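Local coordinates for succinylglutamate desuccinylase/aspartoacylase (PDB 3NA6), which hydrolyses the amide bond of N-succinylglutamate to release succinate and glutamate, as a member of the zinc-dependent succinylglutamate desuccinylase/aspartoacylase family, at the interface of chains A and B. Residues are numbered along the deposited sequence; one frame, centred on the assembly and turned at random. Chains: chain A/B, Succinylglutamate desuccinylase/aspartoacylase.

The interface of chains A and B. Residues chain A 29, 32, 34-35; chain B 318, 320-322.
A:Ser32 and A:Trp34, in the loop between strands 17-26 and 36-46, meet B:Asp321, just before strand 322-327, and B:Cys322, its first residue, joining two copies of this succinylglutamate desuccinylase/aspartoacylase family enzyme. The whole A-B interface, of which this patch is a part, is not an exact two-fold, and it may reflect crystal packing. The hydroxyl OG of A:Ser32 donates to carboxylate OD1 of B:Asp321 at 2.6 Å, arriving from above the carboxylate plane, 59° out of it. That hydroxyl stands anti to its own backbone nitrogen (chi1 -170°), which points it across the interface. The same OD1 lies 2.7 Å from the oxygen of water 1, which also lies 3.2 Å from guanidinium NH1 of A:Arg29, with NH2 more weakly placed. The arginine thus meets the carboxylate through solvent, while CB of A:Ser32 lies over the centre of its guanidinium face. Within chain B, the backbone N of B:Lys318 donates to OD2 of B:Asp321 (2.8 Å), so both carboxylate oxygens are engaged and the group's rotation is restrained. Replacing B:Asp321 by an alanine is likely to leave the A:Ser32 hydroxyl and the bridging water without this acceptor, and the B:Lys318 backbone N without its brace. Further along, the backbone N of B:Cys322 donates to the carbonyl O of A:Trp34 at 3.2 Å. Beside this bond, CB of B:Cys322 sits over the five-membered ring of the indole, 3.9 Å from its centroid, a CH-pi contact. SG, the sulfur disulfide-bonded to B:Cys258, lies over the same ring system, 4.0 Å from CD2 of A:Trp34. CE of B:Lys318 passes NH2 of A:Arg29 at 3.6 Å, the two side chains crossing obliquely.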
loop_
_atom_site.group_PDB
_atom_site.type_symbol
_atom_site.label_atom_id
_atom_site.label_comp_id
_atom_site.label_asym_id
_atom_site.label_seq_id
_atom_site.Cartn_x
_atom_site.Cartn_y
_atom_site.Cartn_z
ATOM N N ARG A 29 -14.766 -10.511 -7.218
ATOM C CA ARG A 29 -14.098 -9.394 -6.533
ATOM C C ARG A 29 -13.849 -8.241 -7.498
ATOM O O ARG A 29 -14.183 -8.378 -8.678
ATOM C CB ARG A 29 -12.806 -9.852 -5.853
ATOM C CG ARG A 29 -11.630 -10.185 -6.801
ATOM C CD ARG A 29 -11.747 -11.539 -7.471
ATOM N NE ARG A 29 -10.530 -11.837 -8.237
ATOM C CZ ARG A 29 -10.332 -12.926 -8.969
ATOM N NH1 ARG A 29 -11.245 -13.869 -9.058
ATOM N NH2 ARG A 29 -9.197 -13.071 -9.614
ATOM N N SER A 32 -12.206 -9.058 -10.783
ATOM C CA SER A 32 -12.866 -10.111 -11.560
ATOM C C SER A 32 -14.242 -10.405 -11.024
ATOM O O SER A 32 -14.380 -11.192 -10.082
ATOM C CB SER A 32 -12.045 -11.418 -11.565
ATOM O OG SER A 32 -12.615 -12.296 -12.509
ATOM N N TRP A 34 -16.645 -12.081 -12.316
ATOM C CA TRP A 34 -17.119 -13.447 -12.544
ATOM C C TRP A 34 -15.915 -14.378 -12.500
ATOM O O TRP A 34 -15.673 -15.136 -13.444
ATOM C CB TRP A 34 -17.734 -13.488 -13.944
ATOM C CG TRP A 34 -18.828 -14.478 -14.159
ATOM C CD1 TRP A 34 -19.005 -15.687 -13.531
ATOM C CD2 TRP A 34 -19.902 -14.351 -15.101
ATOM N NE1 TRP A 34 -20.132 -16.315 -14.028
ATOM C CE2 TRP A 34 -20.696 -15.519 -14.994
ATOM C CE3 TRP A 34 -20.246 -13.378 -16.051
ATOM C CZ2 TRP A 34 -21.822 -15.725 -15.778
ATOM C CZ3 TRP A 34 -21.358 -13.573 -16.814
ATOM C CH2 TRP A 34 -22.144 -14.742 -16.676
ATOM N N GLY A 35 -15.112 -14.263 -11.455
ATOM C CA GLY A 35 -13.828 -14.978 -11.378
ATOM C C GLY A 35 -13.858 -16.189 -10.462
ATOM O O GLY A 35 -14.901 -16.502 -9.868
ATOM N N LYS B 318 -7.398 -13.415 -16.422
ATOM C CA LYS B 318 -6.803 -14.252 -15.393
ATOM C C LYS B 318 -7.389 -15.641 -15.394
ATOM O O LYS B 318 -8.535 -15.850 -15.780
ATOM C CB LYS B 318 -7.038 -13.629 -14.033
ATOM C CG LYS B 318 -6.436 -12.266 -13.948
ATOM C CD LYS B 318 -6.389 -11.796 -12.524
ATOM C CE LYS B 318 -7.655 -11.112 -12.182
ATOM N NZ LYS B 318 -7.683 -9.868 -12.982
ATOM N N GLY B 320 -9.410 -18.539 -14.261
ATOM C CA GLY B 320 -10.688 -18.592 -13.587
ATOM C C GLY B 320 -11.676 -17.506 -14.005
ATOM O O GLY B 320 -12.801 -17.509 -13.516
ATOM N N ASP B 321 -11.267 -16.570 -14.875
ATOM C CA ASP B 321 -12.187 -15.506 -15.363
ATOM C C ASP B 321 -13.152 -16.073 -16.390
ATOM O O ASP B 321 -12.754 -16.876 -17.245
ATOM C CB ASP B 321 -11.438 -14.329 -16.002
ATOM C CG ASP B 321 -10.670 -13.481 -14.992
ATOM O OD1 ASP B 321 -10.867 -13.657 -13.783
ATOM O OD2 ASP B 321 -9.836 -12.639 -15.404
ATOM N N CYS B 322 -14.408 -15.638 -16.329
ATOM C CA CYS B 322 -15.360 -15.924 -17.396
ATOM C C CYS B 322 -15.009 -15.141 -18.660
ATOM O O CYS B 322 -15.114 -13.925 -18.677
ATOM C CB CYS B 322 -16.765 -15.583 -16.961
ATOM S SG CYS B 322 -17.996 -16.076 -18.206
HETATM O O HOH W 1 -10.499 -15.418 -11.717
#